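Local coordinates for protein glycoside Hydrolase (Bacteroides plebeius, PDB 5T3B) that probably hydrolyses glycosidic bonds in carbohydrates, as a family 50 glycoside hydrolase from a human gut bacterium, at residues Q420-T423 and L424-E428; T459-T462 and K463-D467. All coordinates share one frame; numbering follows the deposited sequence.

Contact 1 covers the last two turns or so of helix 412-427, and contact 2 most of helix 459-469, which packs beside it. Their centres lie about 15 Å apart, on the same side of the chain's centre. Gln420 joins them: its NE2 lies 3.1 Å from Tyr464 O, a probable hydrogen bond, and packs 3.8 Å from Asp467 CB. Contact 1 lies nearer the middle of the chain, its centre about 14 Å from the chain centre against about 20 Å for contact 2. A 1,2-ethanediol, probably from the crystallisation liquor, lies about 3 Å from the His421 side chain, in contact 1.

Contact 1 (Q420-T423 and L424-E428)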
ATOM      1  N   GLN A 420       9.065  10.883  -8.022  1.00  7.35           N
ATOM      2  CA  GLN A 420       9.450  10.348  -9.331  1.00  8.02           C
ATOM      3  C   GLN A 420      10.428   9.212  -9.202  1.00  7.89           C
ATOM      4  O   GLN A 420      10.281   8.185  -9.898  1.00  8.89           O
ATOM      5  CB  GLN A 420       9.974  11.424 -10.280  1.00  8.34           C
ATOM      6  CG  GLN A 420       8.975  12.515 -10.528  1.00  9.13           C
ATOM      7  CD  GLN A 420       9.307  13.326 -11.765  1.00  9.26           C
ATOM      8  OE1 GLN A 420      10.457  13.364 -12.188  1.00 10.06           O
ATOM      9  NE2 GLN A 420       8.301  13.955 -12.336  1.00  9.72           N
ATOM     10  N   HIS A 421      11.455   9.377  -8.377  1.00  8.02           N
ATOM     11  CA  HIS A 421      12.471   8.334  -8.237  1.00  7.99           C
ATOM     12  C   HIS A 421      11.830   7.019  -7.745  1.00  7.74           C
ATOM     13  O   HIS A 421      12.085   5.937  -8.264  1.00  8.79           O
ATOM     14  CB  HIS A 421      13.523   8.826  -7.249  1.00  9.11           C
ATOM     15  CG  HIS A 421      14.593   7.861  -6.939  1.00  8.77           C
ATOM     16  ND1 HIS A 421      15.691   7.715  -7.714  1.00  9.91           N
ATOM     17  CD2 HIS A 421      14.685   6.945  -5.972  1.00 10.43           C
ATOM     18  CE1 HIS A 421      16.444   6.779  -7.209  1.00 10.27           C
ATOM     19  NE2 HIS A 421      15.849   6.269  -6.166  1.00 11.63           N
ATOM     20  N   PHE A 422      11.015   7.133  -6.701  1.00  8.00           N
ATOM     21  CA  PHE A 422      10.477   5.912  -6.091  1.00  7.62           C
ATOM     22  C   PHE A 422       9.498   5.254  -7.064  1.00  7.71           C
ATOM     23  O   PHE A 422       9.559   4.008  -7.265  1.00  8.80           O
ATOM     24  CB  PHE A 422       9.813   6.229  -4.729  1.00  7.66           C
ATOM     25  CG  PHE A 422       9.768   5.063  -3.798  1.00  8.03           C
ATOM     26  CD1 PHE A 422      10.889   4.728  -3.074  1.00 10.13           C
ATOM     27  CD2 PHE A 422       8.652   4.282  -3.674  1.00  8.86           C
ATOM     28  CE1 PHE A 422      10.931   3.621  -2.254  1.00  9.75           C
ATOM     29  CE2 PHE A 422       8.682   3.166  -2.836  1.00 10.21           C
ATOM     30  CZ  PHE A 422       9.794   2.852  -2.129  1.00 10.52           C
ATOM     31  N   THR A 423       8.615   6.027  -7.673  1.00  7.33           N
ATOM     32  CA  THR A 423       7.635   5.463  -8.568  1.00  7.80           C
ATOM     33  C   THR A 423       8.268   4.889  -9.830  1.00  8.17           C
ATOM     34  O   THR A 423       7.800   3.852 -10.307  1.00  8.97           O
ATOM     35  CB  THR A 423       6.540   6.467  -8.893  1.00  8.33           C
ATOM     36  OG1 THR A 423       7.062   7.636  -9.532  1.00  8.57           O
ATOM     37  CG2 THR A 423       5.723   6.798  -7.645  1.00  8.80           C
ATOM     38  N   LEU A 424       9.303   5.516 -10.377  1.00  8.33           N
ATOM     39  CA  LEU A 424       9.981   4.901 -11.526  1.00  8.51           C
ATOM     40  C   LEU A 424      10.531   3.544 -11.156  1.00  8.82           C
ATOM     41  O   LEU A 424      10.481   2.611 -11.970  1.00 10.17           O
ATOM     42  CB  LEU A 424      11.048   5.820 -12.092  1.00  9.10           C
ATOM     43  CG  LEU A 424      10.569   7.046 -12.833  1.00 10.21           C
ATOM     44  CD1 LEU A 424      11.655   8.068 -13.030  1.00 11.07           C
ATOM     45  CD2 LEU A 424       9.944   6.668 -14.164  1.00 10.57           C
ATOM     46  N   GLY A 425      11.084   3.433  -9.960  1.00  8.73           N
ATOM     47  CA  GLY A 425      11.552   2.163  -9.495  1.00  8.99           C
ATOM     48  C   GLY A 425      10.490   1.100  -9.437  1.00  9.15           C
ATOM     49  O   GLY A 425      10.718  -0.055  -9.770  1.00 10.60           O
ATOM     50  N   LEU A 426       9.291   1.503  -8.976  1.00  8.24           N
ATOM     51  CA  LEU A 426       8.137   0.589  -8.889  1.00  8.50           C
ATOM     52  C   LEU A 426       7.628   0.239 -10.293  1.00  8.86           C
ATOM     53  O   LEU A 426       7.192  -0.899 -10.510  1.00  8.62           O
ATOM     54  CB  LEU A 426       7.047   1.193  -8.072  1.00  8.06           C
ATOM     55  CG  LEU A 426       7.319   1.446  -6.633  1.00  8.45           C
ATOM     56  CD1 LEU A 426       6.158   2.079  -5.909  1.00  8.42           C
ATOM     57  CD2 LEU A 426       7.801   0.171  -5.916  1.00  8.74           C
ATOM     58  N   LEU A 427       7.637   1.187 -11.227  1.00  8.41           N
ATOM     59  CA  LEU A 427       7.161   0.934 -12.587  1.00  8.18           C
ATOM     60  C   LEU A 427       7.940  -0.176 -13.243  1.00  9.57           C
ATOM     61  O   LEU A 427       7.417  -0.850 -14.122  1.00 11.10           O
ATOM     62  CB  LEU A 427       7.128   2.210 -13.411  1.00  8.72           C
ATOM     63  CG  LEU A 427       6.037   3.196 -13.057  1.00 10.02           C
ATOM     64  CD1 LEU A 427       6.333   4.571 -13.656  1.00 10.15           C
ATOM     65  CD2 LEU A 427       4.672   2.704 -13.416  1.00 10.11           C
ATOM     66  N   GLU A 428       9.221  -0.318 -12.897  1.00 10.17           N
ATOM     67  CA  GLU A 428      10.010  -1.383 -13.479  1.00 10.36           C
ATOM     68  C   GLU A 428       9.667  -2.772 -12.962  1.00 11.06           C
ATOM     69  O   GLU A 428      10.051  -3.778 -13.583  1.00 13.98           O
ATOM     70  CB  GLU A 428      11.503  -1.120 -13.263  1.00 10.91           C
ATOM     71  CG  GLU A 428      12.012   0.106 -13.943  1.00 13.21           C
ATOM     72  CD  GLU A 428      13.505   0.088 -14.151  1.00 15.17           C
ATOM     73  OE1 GLU A 428      14.000  -0.679 -15.017  1.00 16.02           O
ATOM     74  OE2 GLU A 428      14.153   0.849 -13.458  1.00 15.72           O
TER
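The carbonyl oxygens of Gln420 to Thr423 accept in turn from the backbone N-H groups of Leu424 to Leu427, four successive i to i+4 bonds of an alpha-helix, the shortest of them Leu427 N to Thr423 O at 2.8 Å. This is helix 412-427, which follows strand 407-409 and leads into strand 432-437; strand 432-437 pairs parallel with strand 385-394, consistent with the (beta/alpha)8 barrel of family 50 enzymes. Leu424, Leu426 and Leu427 share one conformation, with CG beside their own N and anti to the carbonyl carbon (chi1 -71° in Leu424). Each branch point therefore settles against the oxygen that receives its own N-H: Leu424 CG is 3.2 Å from Gln420 O, Leu427 CG 3.3 Å from Thr423 O, and Leu426 CG 3.5 Å from Phe422 O. Trp435 of strand 432-437 touches Thr423, Leu426 and Leu427, while Leu427 also meets Val472, Leu475 and Ile476 of helix 472-480. Thr423 turns its hydroxyl back to Tyr419 O, and His421 is held by Arg61 N at ND1 and by Ser367 at NE2. Side chain meets side chain one turn apart where Phe422, CG anti to N (chi1 -155°), slants against Leu426: methyl CD1 lies 4.0 Å from ring atom CD2 and 4.1 Å from CE2.

Contact 2 (T459-T462 and K463-D467); sequences TSLT and KYMSD
Tyr464 presents an edge of its ring to Ser460: ring atom CD2 lies 3.0 Å from Ser460 O, which sits near the ring plane. That oxygen is buried and has no hydrogen-bond partner in the model; the edge carbons CD2 and CE2 face it instead. One face of the same ring is covered by Lys463, whose CD stands 3.7 Å above the Tyr464 ring plane, over its centre. The lysine chain leaves with CG anti to N, then bends at chi2 (-85°) and again at chi4, which lets NZ reach forward along the helix to Asp467 in a salt bridge with OD2, 2.8 Å away, on that oxygen's syn lone pair. Phe417 meets the Tyr464 ring edge-to-face, and Gln413 binds its hydroxyl.

Elsewhere round the helix, Met465 crosses Leu461 at a slant: SD is 3.8 Å from Leu461 CG, and the terminal CE lies 3.9 Å from both Leu461 CG and CD2. Met450 and Phe161 also touch Met465. Ser466 folds its hydroxyl back along the helix (chi1 -65°), so that Thr462 O is gripped by two donors, OG at 2.7 Å and the backbone N at 2.9 Å, which arrive from opposite faces of the carbonyl plane. Backbone bonds from Lys463 N to Thr459 O and from Met465 N to Leu461 O accompany them. Together with the lysine-aspartate bridge, these are the i to i+4 pairings of an alpha-helix, here the amphipathic helix 459-469, with Leu461 and Met465 turned to helix 412-427 and Lys463 exposed.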
ATOM      1  N   THR A 459       1.646  22.466  -4.663  1.00 10.94           N
ATOM      2  CA  THR A 459       1.630  22.443  -6.117  1.00 12.46           C
ATOM      3  C   THR A 459       2.943  21.990  -6.744  1.00 11.90           C
ATOM      4  O   THR A 459       2.934  21.405  -7.829  1.00 14.13           O
ATOM      5  CB  THR A 459       1.130  23.770  -6.656  1.00 17.69           C
ATOM      6  OG1 THR A 459       2.009  24.735  -6.297  1.00 26.39           O
ATOM      7  CG2 THR A 459      -0.079  24.169  -6.115  1.00 17.93           C
ATOM      8  N   SER A 460       4.067  22.284  -6.099  0.50 11.53           N
ATOM      9  CA  SER A 460       5.335  21.811  -6.593  0.50 13.35           C
ATOM     10  C   SER A 460       5.450  20.303  -6.575  0.50 14.71           C
ATOM     11  O   SER A 460       6.026  19.718  -7.500  0.50 18.37           O
ATOM     12  CB  SER A 460       6.488  22.474  -5.816  0.50 14.58           C
ATOM     13  OG  SER A 460       6.672  23.856  -6.100  0.50 16.56           O
ATOM     14  N   LEU A 461       4.908  19.669  -5.542  1.00 10.12           N
ATOM     15  CA  LEU A 461       4.832  18.244  -5.467  1.00  9.77           C
ATOM     16  C   LEU A 461       3.842  17.693  -6.518  1.00  9.74           C
ATOM     17  O   LEU A 461       4.162  16.709  -7.230  1.00 10.76           O
ATOM     18  CB  LEU A 461       4.465  17.838  -4.064  1.00  9.50           C
ATOM     19  CG  LEU A 461       4.149  16.344  -3.866  1.00  9.51           C
ATOM     20  CD1 LEU A 461       5.335  15.447  -4.254  1.00 10.02           C
ATOM     21  CD2 LEU A 461       3.752  16.051  -2.411  1.00 12.51           C
ATOM     22  N   THR A 462       2.647  18.256  -6.587  1.00  8.72           N
ATOM     23  CA  THR A 462       1.639  17.694  -7.471  1.00 10.06           C
ATOM     24  C   THR A 462       2.051  17.814  -8.947  1.00  9.30           C
ATOM     25  O   THR A 462       1.644  16.965  -9.765  1.00 10.28           O
ATOM     26  CB  THR A 462       0.269  18.259  -7.221  1.00 10.96           C
ATOM     27  OG1 THR A 462       0.242  19.636  -7.517  1.00 12.24           O
ATOM     28  CG2 THR A 462      -0.211  17.985  -5.868  1.00 11.31           C
ATOM     29  N   LYS A 463       2.849  18.801  -9.304  1.00  9.91           N
ATOM     30  CA  LYS A 463       3.361  18.897 -10.666  1.00  9.40           C
ATOM     31  C   LYS A 463       4.166  17.671 -11.005  1.00  8.88           C
ATOM     32  O   LYS A 463       3.955  17.031 -12.059  1.00 10.37           O
ATOM     33  CB  LYS A 463       4.203  20.160 -10.794  1.00 12.20           C
ATOM     34  CG  LYS A 463       4.868  20.403 -12.192  1.00 13.46           C
ATOM     35  CD  LYS A 463       6.208  19.671 -12.305  1.00 15.76           C
ATOM     36  CE  LYS A 463       7.042  20.054 -13.513  1.00 18.50           C
ATOM     37  NZ  LYS A 463       6.344  19.706 -14.751  1.00 17.38           N
ATOM     38  N   TYR A 464       5.125  17.334 -10.134  1.00  8.63           N
ATOM     39  CA  TYR A 464       5.975  16.164 -10.418  1.00  9.30           C
ATOM     40  C   TYR A 464       5.186  14.840 -10.335  1.00  8.33           C
ATOM     41  O   TYR A 464       5.488  13.890 -11.083  1.00  9.50           O
ATOM     42  CB  TYR A 464       7.202  16.124  -9.495  1.00 10.19           C
ATOM     43  CG  TYR A 464       8.142  17.278  -9.813  1.00 10.68           C
ATOM     44  CD1 TYR A 464       8.886  17.306 -10.965  1.00 11.89           C
ATOM     45  CD2 TYR A 464       8.190  18.408  -9.029  1.00 11.10           C
ATOM     46  CE1 TYR A 464       9.672  18.363 -11.290  1.00 13.24           C
ATOM     47  CE2 TYR A 464       8.919  19.499  -9.357  1.00 12.84           C
ATOM     48  CZ  TYR A 464       9.692  19.467 -10.488  1.00 12.56           C
ATOM     49  OH  TYR A 464      10.510  20.555 -10.806  1.00 16.67           O
ATOM     50  N   MET A 465       4.224  14.782  -9.401  1.00  8.25           N
ATOM     51  CA  MET A 465       3.353  13.609  -9.339  1.00  8.51           C
ATOM     52  C   MET A 465       2.595  13.409 -10.631  1.00  8.22           C
ATOM     53  O   MET A 465       2.502  12.299 -11.147  1.00  9.02           O
ATOM     54  CB  MET A 465       2.336  13.710  -8.200  1.00  9.02           C
ATOM     55  CG  MET A 465       2.954  13.663  -6.833  1.00  8.87           C
ATOM     56  SD  MET A 465       1.624  14.035  -5.622  1.00  9.30           S
ATOM     57  CE  MET A 465       2.104  13.074  -4.223  1.00 11.11           C
ATOM     58  N   SER A 466       2.055  14.518 -11.171  1.00  8.72           N
ATOM     59  CA  SER A 466       1.228  14.482 -12.396  1.00  9.44           C
ATOM     60  C   SER A 466       2.062  13.929 -13.536  1.00  8.88           C
ATOM     61  O   SER A 466       1.584  13.121 -14.351  1.00  9.75           O
ATOM     62  CB  SER A 466       0.751  15.900 -12.757  1.00 11.84           C
ATOM     63  OG  SER A 466      -0.128  16.440 -11.796  1.00 14.23           O
ATOM     64  N   ASP A 467       3.321  14.404 -13.672  1.00  9.01           N
ATOM     65  CA  ASP A 467       4.131  14.012 -14.797  1.00  9.68           C
ATOM     66  C   ASP A 467       4.328  12.480 -14.837  1.00  9.57           C
ATOM     67  O   ASP A 467       4.286  11.858 -15.898  1.00 10.43           O
ATOM     68  CB  ASP A 467       5.482  14.734 -14.779  1.00 10.41           C
ATOM     69  CG  ASP A 467       5.342  16.217 -15.082  1.00 12.30           C
ATOM     70  OD1 ASP A 467       4.368  16.645 -15.780  1.00 13.76           O
ATOM     71  OD2 ASP A 467       6.283  16.911 -14.640  1.00 13.47           O
TER